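Local coordinates for protein - conserved hypothetical (Bacillus anthracis, PDB 4LES) that is of unknown function but folds into a compact, mainly antiparallel beta domain with a helix packed against its central sheet, at residues V114-G119 with R176-Y181. Numbering follows the deposited sequence.
Sequences VVEAEG and RQNKVY
In the antiparallel pair of strands 110-121 and 174-184, the second is interrupted at Gln177 and Asn178, where a side-chain oxygen stands in for one backbone acceptor. Val115 and Lys179 form a regular hydrogen-bonded pair: Val115 N to Lys179 O is 2.8 Å and Lys179 N to Val115 O 2.9 Å. Beyond it segment 176-181 departs from regular strand geometry, and Ala117 N gives a weak hydrogen bond to the amide oxygen OD1 of Asn178, 3.4 Å away. Ala117 O is gripped from opposite faces of its carbonyl plane, by Gln177 N at 2.8 Å and by Arg176 NE at 3.3 Å. Bends at chi2 (-52°) and chi3 (-50°) curl the arginine back over its neighbour strand, with Ala117 O lying in the guanidinium plane. Glu118 OE1 sits 3.4 Å from Arg176 NE but well out of that plane, a salt bridge of charge alone; the stronger partner of Glu118 OE1 is Lys88 NZ, on strand 83-96. On the other face, Val115 CG2 meets the edge of the Tyr181 ring at CE1 (3.7 Å). Strand 174-184 borders the four-stranded sheet, with strand 83-96 flanking 110-121 on its far side; helix 149-158 packs over Val114 and Val180, while strand 135-139 covers Val115 and Tyr181.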
loop_
_atom_site.group_PDB
_atom_site.type_symbol
_atom_site.label_atom_id
_atom_site.label_comp_id
_atom_site.label_asym_id
_atom_site.label_seq_id
_atom_site.Cartn_x
_atom_site.Cartn_y
_atom_site.Cartn_z
ATOM N N VAL A 114 -3.447 -4.863 -2.061
ATOM C CA VAL A 114 -3.108 -3.450 -2.185
ATOM C C VAL A 114 -3.212 -2.779 -0.826
ATOM O O VAL A 114 -4.227 -2.893 -0.166
ATOM C CB VAL A 114 -4.096 -2.715 -3.112
ATOM C CG1 VAL A 114 -3.727 -1.234 -3.240
ATOM C CG2 VAL A 114 -4.136 -3.373 -4.479
ATOM N N VAL A 115 -2.148 -2.129 -0.386
ATOM C CA VAL A 115 -2.173 -1.342 0.858
ATOM C C VAL A 115 -2.185 0.136 0.424
ATOM O O VAL A 115 -1.207 0.639 -0.136
ATOM C CB VAL A 115 -0.938 -1.633 1.745
ATOM C CG1 VAL A 115 -0.937 -0.767 2.982
ATOM C CG2 VAL A 115 -0.871 -3.107 2.145
ATOM N N GLU A 116 -3.290 0.822 0.648
ATOM C CA GLU A 116 -3.399 2.253 0.337
ATOM C C GLU A 116 -2.912 3.070 1.534
ATOM O O GLU A 116 -3.444 2.968 2.627
ATOM C CB GLU A 116 -4.841 2.634 0.038
ATOM C CG GLU A 116 -5.348 2.081 -1.276
ATOM C CD GLU A 116 -6.753 2.558 -1.597
ATOM O OE1 GLU A 116 -7.487 2.968 -0.659
ATOM O OE2 GLU A 116 -7.128 2.505 -2.790
ATOM N N ALA A 117 -1.918 3.897 1.302
ATOM C CA ALA A 117 -1.322 4.692 2.348
ATOM C C ALA A 117 -0.877 6.024 1.815
ATOM O O ALA A 117 -0.747 6.219 0.605
ATOM C CB ALA A 117 -0.109 3.954 2.902
ATOM N N GLU A 118 -0.634 6.953 2.722
ATOM C CA GLU A 118 -0.105 8.255 2.329
ATOM C C GLU A 118 0.719 8.877 3.466
ATOM O O GLU A 118 0.530 8.525 4.625
ATOM C CB GLU A 118 -1.233 9.161 1.858
ATOM C CG GLU A 118 -2.316 9.430 2.876
ATOM C CD GLU A 118 -3.460 10.240 2.271
ATOM O OE1 GLU A 118 -3.792 9.998 1.090
ATOM O OE2 GLU A 118 -4.024 11.102 2.975
ATOM N N GLY A 119 1.660 9.745 3.123
ATOM C CA GLY A 119 2.510 10.383 4.118
ATOM C C GLY A 119 2.437 11.886 3.992
ATOM O O GLY A 119 2.417 12.405 2.890
ATOM N N ARG A 176 0.959 10.147 -1.819
ATOM C CA ARG A 176 0.396 8.799 -1.842
ATOM C C ARG A 176 1.517 7.789 -1.876
ATOM O O ARG A 176 2.534 8.022 -2.481
ATOM C CB ARG A 176 -0.504 8.566 -3.051
ATOM C CG ARG A 176 -1.835 9.311 -3.067
ATOM C CD ARG A 176 -2.676 9.139 -1.794
ATOM N NE ARG A 176 -2.879 7.740 -1.340
ATOM C CZ ARG A 176 -3.947 6.970 -1.577
ATOM N NH1 ARG A 176 -4.987 7.405 -2.283
ATOM N NH2 ARG A 176 -3.972 5.737 -1.102
ATOM N N GLN A 177 1.336 6.679 -1.179
ATOM C CA GLN A 177 2.337 5.604 -1.147
ATOM C C GLN A 177 1.625 4.253 -1.131
ATOM O O GLN A 177 1.674 3.485 -0.155
ATOM C CB GLN A 177 3.431 5.765 -0.033
ATOM C CG GLN A 177 3.009 6.204 1.379
ATOM C CD GLN A 177 4.159 6.180 2.433
ATOM O OE1 GLN A 177 4.201 7.001 3.362
ATOM N NE2 GLN A 177 5.086 5.237 2.284
ATOM N N ASN A 178 0.940 3.984 -2.243
ATOM C CA ASN A 178 0.251 2.717 -2.422
ATOM C C ASN A 178 1.232 1.578 -2.668
ATOM O O ASN A 178 2.154 1.744 -3.427
ATOM C CB ASN A 178 -0.743 2.823 -3.578
ATOM C CG ASN A 178 -1.876 3.791 -3.263
ATOM O OD1 ASN A 178 -2.281 3.933 -2.114
ATOM N ND2 ASN A 178 -2.356 4.477 -4.260
ATOM N N LYS A 179 1.056 0.448 -1.997
ATOM C CA LYS A 179 1.911 -0.721 -2.241
ATOM C C LYS A 179 1.030 -1.824 -2.795
ATOM O O LYS A 179 -0.129 -1.979 -2.362
ATOM C CB LYS A 179 2.483 -1.282 -0.939
ATOM C CG LYS A 179 3.016 -0.284 0.053
ATOM C CD LYS A 179 4.245 0.403 -0.450
ATOM C CE LYS A 179 4.891 1.105 0.736
ATOM N NZ LYS A 179 5.812 2.167 0.318
ATOM N N VAL A 180 1.571 -2.617 -3.705
ATOM C CA VAL A 180 0.836 -3.738 -4.259
ATOM C C VAL A 180 1.680 -4.999 -4.185
ATOM O O VAL A 180 2.803 -5.046 -4.702
ATOM C CB VAL A 180 0.383 -3.470 -5.713
ATOM C CG1 VAL A 180 -0.405 -4.647 -6.263
ATOM C CG2 VAL A 180 -0.451 -2.197 -5.769
ATOM N N TYR A 181 1.130 -6.021 -3.538
ATOM C CA TYR A 181 1.812 -7.299 -3.379
ATOM C C TYR A 181 1.078 -8.421 -4.091
ATOM O O TYR A 181 -0.131 -8.354 -4.315
ATOM C CB TYR A 181 1.931 -7.638 -1.892
ATOM C CG TYR A 181 2.444 -6.501 -1.038
ATOM C CD1 TYR A 181 1.569 -5.549 -0.517
ATOM C CD2 TYR A 181 3.800 -6.357 -0.768
ATOM C CE1 TYR A 181 2.027 -4.502 0.278
ATOM C CE2 TYR A 181 4.268 -5.307 0.029
ATOM C CZ TYR A 181 3.372 -4.377 0.540
ATOM O OH TYR A 181 3.823 -3.334 1.330
#